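Local coordinates for protein tRNA(Phe) 7-((3-amino-3-carboxypropyl)-4-demethylwyosine(37)-N(4))-methyltransferase 1 (Pyrococcus horikoshii, PDB 2DRV) that probably methylates the N-4 position of a wyosine precursor at position 37 of tRNA(Phe), using S-adenosyl-L-methionine, on the way to wyosine derivatives, at residues K40-I45 / S193-L198; I58-M63 / E89-H94. All coordinates share one frame; numbering follows the deposited sequence.

Interaction 1. Residues K40-I45 / S193-L198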
# COMPACT_ATOMS: atom_id res chain seq x y z
N LYS B 40 1.32 19.21 -14.21
CA LYS B 40 1.38 19.87 -15.50
C LYS B 40 2.49 19.24 -16.35
O LYS B 40 2.32 19.05 -17.55
CB LYS B 40 1.64 21.38 -15.34
CG LYS B 40 0.52 22.13 -14.64
CD LYS B 40 0.85 23.61 -14.51
CE LYS B 40 -0.28 24.38 -13.83
NZ LYS B 40 0.06 25.82 -13.64
N LYS B 41 3.61 18.91 -15.71
CA LYS B 41 4.71 18.32 -16.45
C LYS B 41 4.33 16.95 -17.00
O LYS B 41 4.59 16.61 -18.15
CB LYS B 41 5.90 18.18 -15.50
CG LYS B 41 7.11 17.53 -16.18
CD LYS B 41 7.79 18.47 -17.19
CE LYS B 41 9.01 17.83 -17.85
NZ LYS B 41 9.21 18.41 -19.18
N ILE B 42 3.66 16.12 -16.20
CA ILE B 42 3.23 14.82 -16.69
C ILE B 42 2.30 14.96 -17.90
O ILE B 42 2.45 14.27 -18.90
CB ILE B 42 2.54 14.00 -15.58
CG1 ILE B 42 3.55 13.69 -14.48
CG2 ILE B 42 1.95 12.71 -16.14
CD1 ILE B 42 2.95 13.07 -13.24
N ASN B 43 1.34 15.88 -17.80
CA ASN B 43 0.39 16.11 -18.89
C ASN B 43 1.03 16.72 -20.13
O ASN B 43 0.45 16.67 -21.22
CB ASN B 43 -0.76 16.99 -18.41
CG ASN B 43 -1.72 16.25 -17.51
OD1 ASN B 43 -2.44 15.36 -17.96
ND2 ASN B 43 -1.73 16.59 -16.22
N SER B 44 2.21 17.29 -19.96
CA SER B 44 2.91 17.90 -21.08
C SER B 44 3.55 16.82 -21.97
O SER B 44 3.93 17.10 -23.11
CB SER B 44 3.99 18.86 -20.58
OG SER B 44 5.17 18.17 -20.19
N ILE B 45 3.64 15.60 -21.44
CA ILE B 45 4.22 14.47 -22.17
C ILE B 45 3.10 13.84 -22.99
O ILE B 45 2.04 13.52 -22.47
CB ILE B 45 4.80 13.42 -21.20
CG1 ILE B 45 5.78 14.09 -20.23
CG2 ILE B 45 5.52 12.31 -21.98
CD1 ILE B 45 6.95 14.79 -20.91
N SER B 193 11.69 16.28 -11.93
CA SER B 193 12.91 16.54 -12.67
C SER B 193 13.28 15.41 -13.64
O SER B 193 13.94 15.66 -14.64
CB SER B 193 14.08 16.78 -11.70
OG SER B 193 14.48 15.58 -11.06
N LYS B 194 12.85 14.19 -13.35
CA LYS B 194 13.17 13.06 -14.23
C LYS B 194 12.12 12.75 -15.31
O LYS B 194 12.42 12.04 -16.27
CB LYS B 194 13.41 11.80 -13.40
CG LYS B 194 14.82 11.66 -12.82
CD LYS B 194 15.13 12.76 -11.82
CE LYS B 194 16.42 12.47 -11.07
NZ LYS B 194 17.45 11.83 -11.95
N ILE B 195 10.92 13.29 -15.15
CA ILE B 195 9.83 13.07 -16.11
C ILE B 195 10.23 13.25 -17.57
O ILE B 195 9.77 12.52 -18.44
CB ILE B 195 8.62 13.99 -15.81
CG1 ILE B 195 7.95 13.56 -14.51
CG2 ILE B 195 7.61 13.93 -16.96
CD1 ILE B 195 7.45 12.13 -14.51
N ASN B 196 11.08 14.24 -17.83
CA ASN B 196 11.53 14.54 -19.18
C ASN B 196 12.18 13.33 -19.85
O ASN B 196 12.20 13.24 -21.08
CB ASN B 196 12.52 15.70 -19.15
CG ASN B 196 13.56 15.55 -18.05
OD1 ASN B 196 14.33 14.59 -18.04
ND2 ASN B 196 13.58 16.50 -17.13
N ALA B 197 12.69 12.41 -19.04
CA ALA B 197 13.34 11.21 -19.56
C ALA B 197 12.39 10.44 -20.48
O ALA B 197 12.83 9.75 -21.40
CB ALA B 197 13.78 10.31 -18.41
N LEU B 198 11.09 10.57 -20.23
CA LEU B 198 10.08 9.84 -20.97
C LEU B 198 9.70 10.58 -22.26
O LEU B 198 10.21 11.65 -22.56
CB LEU B 198 8.85 9.69 -20.09
CG LEU B 198 9.05 8.64 -19.00
CD1 LEU B 198 7.84 8.52 -18.06
CD2 LEU B 198 9.28 7.24 -19.57
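Ile195 pushes its side chain against the end of helix 36-44 and the residue after it, where the side chains of Lys41, Ile42 and Ile45 receive it. Its CG2 methyl does most of the touching: it lies 3.7 Å from CG of Lys41 and 3.8 Å from CG1 of Ile45, so a single methyl is gripped by two residues four positions apart. Lys41 has CG anti to its own backbone nitrogen (chi1 179°) and then bends at chi2 (72°), which lays CG against Ile195 and sends the rest of the chain on toward Asn196, the two side chains running past each other in opposite directions. The other branch of Ile195 serves the inner side, where its CD1 comes to 4.2 Å from CG1 of Ile42. A beta-branched residue suits this place because its two arms can reach different neighbours at once. Ile42 is buried deeper, its side chain also resting on Tyr48 and Thr50 of strand 48-63, and Leu198 faces the first segment without close contact and packs on Tyr48 and on Leu121 and Leu124 of helix 115-127.

Toward solvent the fit slackens, beginning at the far end of Lys41. Its CE is still 4.1 Å from the backbone N of Asn196, and the ammonium group continues beyond the apolar part. Lysine fits such a border, oily at the root and charged at the end. Two polar side chains turn back to their own segment: Ser44 OG donates to Lys41 O at 2.6 Å, and that oxygen also accepts from Ser44 N, while Asn196 ND2 makes a weak bond to Ser193 O.

With only 256 Å² buried and methyl and methylene groups doing the joining, the attachment of the C-terminal tail to 40-45 rests on dispersion and the hydrophobic effect.

Interaction 2. Residues I58-M63 / E89-H94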
# COMPACT_ATOMS: atom_id res chain seq x y z
N ILE B 58 -0.92 14.19 6.54
CA ILE B 58 -0.80 13.85 7.95
C ILE B 58 -2.22 14.09 8.44
O ILE B 58 -2.83 15.11 8.10
CB ILE B 58 0.17 14.77 8.70
CG1 ILE B 58 1.61 14.49 8.25
CG2 ILE B 58 0.04 14.53 10.20
CD1 ILE B 58 2.63 15.51 8.76
N SER B 59 -2.76 13.17 9.22
CA SER B 59 -4.12 13.32 9.69
C SER B 59 -4.32 12.90 11.13
O SER B 59 -3.62 12.04 11.65
CB SER B 59 -5.06 12.49 8.81
OG SER B 59 -4.97 12.85 7.44
N VAL B 60 -5.27 13.56 11.78
CA VAL B 60 -5.68 13.20 13.14
C VAL B 60 -7.15 12.93 12.88
O VAL B 60 -7.90 13.83 12.53
CB VAL B 60 -5.55 14.37 14.15
CG1 VAL B 60 -6.27 14.00 15.44
CG2 VAL B 60 -4.07 14.64 14.44
N MSE B 61 -7.56 11.68 13.03
CA MSE B 61 -8.94 11.36 12.76
C MSE B 61 -9.46 10.25 13.64
O MSE B 61 -8.68 9.47 14.19
CB MSE B 61 -9.10 10.98 11.29
CG MSE B 61 -8.18 9.86 10.83
SE MSE B 61 -8.88 8.09 11.18
CE MSE B 61 -9.49 7.61 9.43
N GLU B 62 -10.78 10.21 13.79
CA GLU B 62 -11.41 9.19 14.61
C GLU B 62 -12.28 8.30 13.74
O GLU B 62 -12.99 8.78 12.85
CB GLU B 62 -12.23 9.83 15.73
CG GLU B 62 -13.15 10.96 15.30
CD GLU B 62 -14.01 11.47 16.44
OE1 GLU B 62 -13.47 11.68 17.55
OE2 GLU B 62 -15.23 11.66 16.23
N MSE B 63 -12.21 7.00 14.00
CA MSE B 63 -13.00 6.04 13.25
C MSE B 63 -13.36 4.88 14.18
O MSE B 63 -12.64 4.62 15.15
CB MSE B 63 -12.21 5.54 12.04
CG MSE B 63 -10.88 4.88 12.36
SE MSE B 63 -9.88 4.48 10.75
CE MSE B 63 -8.09 4.71 11.42
N GLU B 89 -4.54 20.82 18.77
CA GLU B 89 -5.85 21.42 18.55
C GLU B 89 -6.81 20.41 17.94
O GLU B 89 -8.01 20.44 18.21
CB GLU B 89 -5.73 22.66 17.66
CG GLU B 89 -5.00 23.83 18.30
CD GLU B 89 -5.73 24.39 19.51
OE1 GLU B 89 -6.59 25.27 19.32
OE2 GLU B 89 -5.45 23.95 20.65
N ALA B 90 -6.29 19.53 17.10
CA ALA B 90 -7.13 18.51 16.47
C ALA B 90 -7.50 17.47 17.53
O ALA B 90 -8.65 17.04 17.61
CB ALA B 90 -6.39 17.84 15.31
N ILE B 91 -6.52 17.07 18.33
CA ILE B 91 -6.74 16.09 19.38
C ILE B 91 -7.82 16.53 20.37
O ILE B 91 -8.60 15.71 20.85
CB ILE B 91 -5.42 15.81 20.15
CG1 ILE B 91 -4.49 14.99 19.25
CG2 ILE B 91 -5.71 15.07 21.46
CD1 ILE B 91 -3.10 14.78 19.82
N LYS B 92 -7.85 17.82 20.66
CA LYS B 92 -8.81 18.38 21.60
C LYS B 92 -10.26 18.14 21.17
O LYS B 92 -11.17 18.15 22.00
CB LYS B 92 -8.57 19.89 21.77
CG LYS B 92 -9.40 20.52 22.87
CD LYS B 92 -9.13 22.01 23.00
CE LYS B 92 -9.90 22.59 24.17
NZ LYS B 92 -11.36 22.29 24.08
N LYS B 93 -10.46 17.92 19.88
CA LYS B 93 -11.78 17.70 19.32
C LYS B 93 -12.25 16.24 19.34
O LYS B 93 -13.37 15.94 18.93
CB LYS B 93 -11.82 18.19 17.87
CG LYS B 93 -11.42 19.64 17.69
CD LYS B 93 -11.30 19.98 16.21
CE LYS B 93 -10.82 21.40 15.99
NZ LYS B 93 -10.68 21.72 14.54
N HIS B 94 -11.40 15.34 19.82
CA HIS B 94 -11.74 13.92 19.86
C HIS B 94 -12.87 13.61 20.84
O HIS B 94 -12.86 14.07 21.98
CB HIS B 94 -10.53 13.09 20.25
CG HIS B 94 -10.84 11.64 20.44
ND1 HIS B 94 -11.56 10.90 19.53
CD2 HIS B 94 -10.52 10.78 21.44
CE1 HIS B 94 -11.67 9.65 19.96
NE2 HIS B 94 -11.04 9.56 21.12
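Glu62 and His94 meet with their flat groups almost perpendicular, the carboxylate and imidazole planes standing 86° apart. His94 ND1 donates to Glu62 OE1 over 2.9 Å with an N-H...O angle of 150°, a moderately bent bond. The oxygen sits at the edge of the ring, tilted somewhat from its plane, and is approached on its anti side. Two torsions bring the groups together: CG of Glu62 is tucked between backbone N and carbonyl carbon (chi1 47°), with the chain extended beyond it, whereas His94 turns CG away from its backbone N and carries the imidazole back to the strand. The same Glu62 OE1 also accepts from the backbone N of Arg95 and of Ser96, so one carboxylate oxygen collects three donors and ties the turn after the helix to the end of strand 48-63. Such a concentration of N-H groups probably stabilises the negative charge. A phenylalanine in place of His94 would probably leave Glu62 OE1 with its backbone donors alone, so that the carboxylate is held less firmly.

Two residues back along the strand, the contact becomes apolar. Val60 directs its branched end at the helix, and Ala90 answers with its one methyl: Ala90 CB lies 3.8 Å from both CB and CG1 of Val60 and 4.0 Å from CG2, set over the fork. The small alanine lets the helix come close to the strand, the CA atoms of Val60 and Ala90 being 6.4 Å apart. Ile91 adds a looser touch, its CG1 at 4.3 Å from CG1 of Val60.

The arrangement is helix-on-sheet packing: Val60 faces helix 84-91 and Glu62, two residues on, faces His94 beyond it, while a type I turn from Ile91 to His94 brings His94 round to its hydrogen bond with the carboxylate.

The two interactions lie on opposite sides of the chain's centre, their own centres 37 Å apart and their nearest atoms about 20 Å apart, without touching. In sequence interaction 2 is nested within the loop that interaction 1 closes: helix 36-44 leads directly into strand 48-63, helix 84-91 follows, and the chain returns only at its end, through helix 167-194. That long helix spans both regions, for it carries residues 193-194 of interaction 1, while Leu170 near its start touches Ile91 of interaction 2. Strand 48-63 bridges them likewise, with Tyr48 touching Ile42 and its far end in interaction 2. Sheet and helix thus join two separated parts of one TYW3-family chain.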